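Local coordinates for agrobacterium tumefaciens DPS (Agrobacterium tumefaciens, PDB 1O9R), which protects DNA from oxidative damage without binding it, oxidising Fe(2+) with hydrogen peroxide and storing the Fe(3+) as a mineral inside a hollow dodecamer, at the interface of chains A and B and the interface of chains A and C. Sequence-based numbering; all coordinates share one arbitrary frame. Chains: chain A/B/C, Agrobacterium tumefaciens DPS.

Contact 1: the interface of chains A and B. Residues chain A 8-10, 72; chain B 119, 122, 148.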
# COMPACT_ATOMS: atom_id res chain seq x y z
N ASN A 8 -12.98 -30.71 -19.28
CA ASN A 8 -13.24 -31.08 -17.89
C ASN A 8 -13.88 -32.48 -17.81
O ASN A 8 -14.97 -32.61 -18.38
CB ASN A 8 -14.11 -30.01 -17.22
CG ASN A 8 -14.20 -30.19 -15.74
OD1 ASN A 8 -13.99 -29.24 -14.89
ND2 ASN A 8 -14.53 -31.37 -15.30
N ASP A 9 -13.22 -33.45 -17.19
CA ASP A 9 -13.73 -34.85 -17.29
C ASP A 9 -14.58 -35.29 -16.13
O ASP A 9 -14.82 -36.52 -15.95
CB ASP A 9 -12.59 -35.83 -17.53
CG ASP A 9 -11.67 -36.10 -16.36
OD1 ASP A 9 -11.86 -35.54 -15.27
OD2 ASP A 9 -10.72 -36.94 -16.47
N LEU A 10 -15.13 -34.40 -15.31
CA LEU A 10 -16.13 -34.82 -14.29
C LEU A 10 -17.25 -35.52 -15.04
O LEU A 10 -17.72 -35.04 -16.10
CB LEU A 10 -16.73 -33.59 -13.57
CG LEU A 10 -17.61 -33.92 -12.38
CD1 LEU A 10 -16.87 -34.52 -11.21
CD2 LEU A 10 -18.37 -32.67 -11.92
N ARG A 72 -18.53 -21.74 -11.19
CA ARG A 72 -18.44 -23.23 -11.24
C ARG A 72 -19.49 -23.79 -12.15
O ARG A 72 -19.13 -24.79 -12.81
CB ARG A 72 -18.56 -23.75 -9.80
CG ARG A 72 -18.26 -25.25 -9.68
CD ARG A 72 -16.83 -25.56 -10.23
NE ARG A 72 -16.63 -27.01 -9.95
CZ ARG A 72 -15.60 -27.65 -10.53
NH1 ARG A 72 -14.74 -27.04 -11.33
NH2 ARG A 72 -15.40 -28.96 -10.24
N ASN B 119 -7.46 -32.47 -15.35
CA ASN B 119 -8.02 -33.82 -15.06
C ASN B 119 -7.08 -34.70 -14.27
O ASN B 119 -7.58 -35.48 -13.42
CB ASN B 119 -8.43 -34.44 -16.42
CG ASN B 119 -9.57 -33.67 -17.08
OD1 ASN B 119 -10.38 -33.02 -16.36
ND2 ASN B 119 -9.67 -33.79 -18.38
N ARG B 122 -7.63 -33.46 -10.74
CA ARG B 122 -8.93 -33.92 -10.22
C ARG B 122 -8.80 -35.33 -9.67
O ARG B 122 -9.31 -35.67 -8.58
CB ARG B 122 -9.94 -33.82 -11.37
CG ARG B 122 -11.41 -34.05 -11.01
CD ARG B 122 -12.34 -34.03 -12.24
NE ARG B 122 -11.84 -33.26 -13.37
CZ ARG B 122 -11.82 -31.92 -13.32
NH1 ARG B 122 -12.33 -31.28 -12.25
NH2 ARG B 122 -11.23 -31.25 -14.30
N ASP B 148 -9.42 -25.62 -13.11
CA ASP B 148 -10.73 -25.68 -13.76
C ASP B 148 -11.18 -24.30 -14.19
O ASP B 148 -11.82 -24.16 -15.25
CB ASP B 148 -11.76 -26.34 -12.85
CG ASP B 148 -11.66 -27.85 -12.82
OD1 ASP B 148 -12.56 -28.44 -12.20
OD2 ASP B 148 -10.72 -28.45 -13.41
O HOH W 1 -13.32 -26.54 -16.06
O HOH W 2 -9.96 -36.95 -13.64

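Contact 2: the interface of chains A and C. Residues chain A 41-42, 44, 101; chain C 4, 74, 78-79.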
# COMPACT_ATOMS: atom_id res chain seq x y z
N TRP A 41 -29.59 -0.41 4.96
CA TRP A 41 -30.00 1.00 4.75
C TRP A 41 -31.02 1.47 5.77
O TRP A 41 -31.07 2.66 6.11
CB TRP A 41 -30.65 1.16 3.36
CG TRP A 41 -29.73 0.94 2.22
CD1 TRP A 41 -28.47 1.44 2.09
CD2 TRP A 41 -29.94 0.16 1.05
NE1 TRP A 41 -27.89 1.02 0.91
CE2 TRP A 41 -28.78 0.21 0.25
CE3 TRP A 41 -31.05 -0.59 0.62
CZ2 TRP A 41 -28.70 -0.44 -0.99
CZ3 TRP A 41 -30.94 -1.24 -0.62
CH2 TRP A 41 -29.76 -1.15 -1.38
N ASN A 42 -31.89 0.55 6.21
CA ASN A 42 -33.09 0.91 6.97
C ASN A 42 -33.04 0.64 8.44
O ASN A 42 -34.06 0.77 9.18
CB ASN A 42 -34.31 0.19 6.35
CG ASN A 42 -34.60 0.68 4.93
OD1 ASN A 42 -34.89 1.89 4.76
ND2 ASN A 42 -34.48 -0.14 3.89
N LYS A 44 -32.56 1.27 12.33
CA LYS A 44 -32.67 2.46 13.20
C LYS A 44 -32.52 2.01 14.64
O LYS A 44 -33.19 1.04 14.99
CB LYS A 44 -34.08 3.05 13.14
CG LYS A 44 -34.77 3.31 11.82
CD LYS A 44 -34.04 4.49 11.15
CE LYS A 44 -34.74 4.78 9.78
NZ LYS A 44 -33.84 5.78 9.08
N TYR A 101 -37.83 -1.43 11.09
CA TYR A 101 -36.78 -0.43 11.32
C TYR A 101 -35.96 -0.72 12.53
O TYR A 101 -34.72 -0.65 12.52
CB TYR A 101 -37.42 1.02 11.47
CG TYR A 101 -38.20 1.32 10.20
CD1 TYR A 101 -39.62 1.10 10.18
CD2 TYR A 101 -37.62 1.69 9.04
CE1 TYR A 101 -40.31 1.32 9.03
CE2 TYR A 101 -38.33 1.90 7.87
CZ TYR A 101 -39.70 1.71 7.85
OH TYR A 101 -40.40 1.92 6.71
N HIS C 4 -39.64 8.92 8.71
CA HIS C 4 -38.84 9.21 9.89
C HIS C 4 -38.52 10.69 9.96
O HIS C 4 -38.25 11.36 8.96
CB HIS C 4 -37.50 8.40 9.79
CG HIS C 4 -37.83 6.93 9.64
ND1 HIS C 4 -38.13 6.22 10.76
CD2 HIS C 4 -37.91 6.14 8.57
CE1 HIS C 4 -38.40 4.97 10.39
NE2 HIS C 4 -38.30 4.90 9.07
N VAL C 74 -33.03 7.37 2.61
CA VAL C 74 -33.11 7.32 4.07
C VAL C 74 -32.70 8.63 4.71
O VAL C 74 -33.30 9.03 5.72
CB VAL C 74 -32.39 6.10 4.65
CG1 VAL C 74 -32.38 6.11 6.13
CG2 VAL C 74 -32.98 4.80 4.06
N GLY C 78 -37.16 8.62 4.20
CA GLY C 78 -37.85 7.52 3.56
C GLY C 78 -37.30 6.11 3.90
O GLY C 78 -36.43 6.01 4.73
N THR C 79 -37.82 5.19 3.13
CA THR C 79 -37.43 3.77 3.30
C THR C 79 -36.84 3.38 1.98
O THR C 79 -37.46 3.49 0.94
CB THR C 79 -38.67 2.88 3.60
OG1 THR C 79 -39.22 3.32 4.85
CG2 THR C 79 -38.26 1.41 3.65
O HOH W 3 -35.57 3.92 6.61
O HOH W 4 -35.17 7.31 7.02

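Contact 1: the interface of chains A and B
B:Arg122 and A:Asp9 bury the most surface here, 56 and 52 Å², where the N-terminal segment of chain A lies against helices 103-130 and 134-156 of chain B. The salt bridge between them runs from the guanidinium NE of B:Arg122 to the carboxylate OD1 of A:Asp9 at 3.0 Å, with the two planes turned 69° apart. The arginine chain leaves its helix with CG anti to the backbone N (chi1 -171°) and bends at chi3, which brings NE to the carboxylate of A:Asp9 and the end nitrogens to B:Asp148. These grip B:Asp148 end-on, NH1 to OD1 and NH2 to OD2. NH2 also donates to the amide OD1 of B:Asn119 at 2.8 Å, so partners within chain B fix the rotation of the guanidinium. Over one face lies the amide of A:Asn8; which of its ends is N and which O is doubtful, because OD1 as modelled faces B:Asp148 OD1, another acceptor.

The amide of B:Asn119 stacks on the carboxylate of A:Asp9, the planes 12° apart, and its OD1 accepts a hydrogen bond from the backbone N of A:Asp9, 3.0 Å away, the donor lying above the carbonyl plane. Water 2 joins both carboxylate oxygens of A:Asp9 to B:Asn119 O.

A:Arg72 extends the network: its NH1 meets the anti lone pair of B:Asp148 OD1 at 2.7 Å, nearly straight. B:Asp148 thus links two arginines, and the network probably fastens the N-terminal segment, and through A:Arg72 helix 48-75, to the neighbouring subunit of the dodecamer.

Contact 2: the interface of chains A and C
The C-terminal end of helix 12-42 and the loop residues A:Lys44 and A:Tyr101 meet the end of helix 48-75 and the following loop of chain C, with C:His4 of the N-terminal segment packed against A:Lys44 and A:Tyr101. This patch belongs to the two-fold subunit interface, the type that in Dps proteins carries the dinuclear ferroxidase centres.

A:Tyr101 lies at the edge of the C:His4 imidazole and A:Lys44 over one face. The imidazole meets the phenol ring edge-to-face: the planes are 70° apart, the centroids 4.5 Å, and NE2 points at the phenol face, offset toward the rim. The CE methylene of A:Lys44 sits over the centre of the imidazole face, 3.5 Å from its centroid, as a CH-pi contact. The lysine chain bends at chi2 (-70°) and then runs extended, which carries CE to the ring and the ammonium NZ beyond it to water 4. That water, 2.9 Å from NZ, also contacts the backbone oxygens C:Val74 O and C:Gly78 O, so one water links the lysine to the helix end and the loop after it. The nearby ammonium might disfavour a protonated imidazole.

At its far end A:Tyr101 shares a hydrogen bond of 2.6 Å between its phenol OH and the hydroxyl OG1 of C:Thr79; the donor is not determined. The amide OD1 of A:Asn42 is 2.8 Å from water 3, which in turn lies 2.9 Å from C:Gly78 O, making that carbonyl a meeting point for both waters. The methyl groups of C:Val74 pack against polar atoms, CG2 3.5 Å from A:Trp41 O and CG1 beside A:Lys44 NZ.

By symmetry the patch recurs with the chains exchanged. A:Trp41 directly follows the iron ligand His40, and C:Val74 comes three residues after the iron ligand Glu71, so the patch probably helps to hold the pair that frames the ferroxidase centres.

About 47 Å separates the C-alpha centres of contacts 1 and 2, so chain A uses distant parts of its surface to meet two neighbours. The same elements nevertheless serve both: helix 48-75 contributes A:Arg72 to contact 1 and C:Val74 to contact 2, and the N-terminal segment enters each, through residues 8-10 in one and residue 4 in the other. Contact 2 belongs to a two-fold interface, whereas contact 1 lies in one that is not an exact two-fold. Because every copy makes both kinds of contact, pairs can be joined to further subunits, as closure of the twelve-subunit iron-storing shell requires.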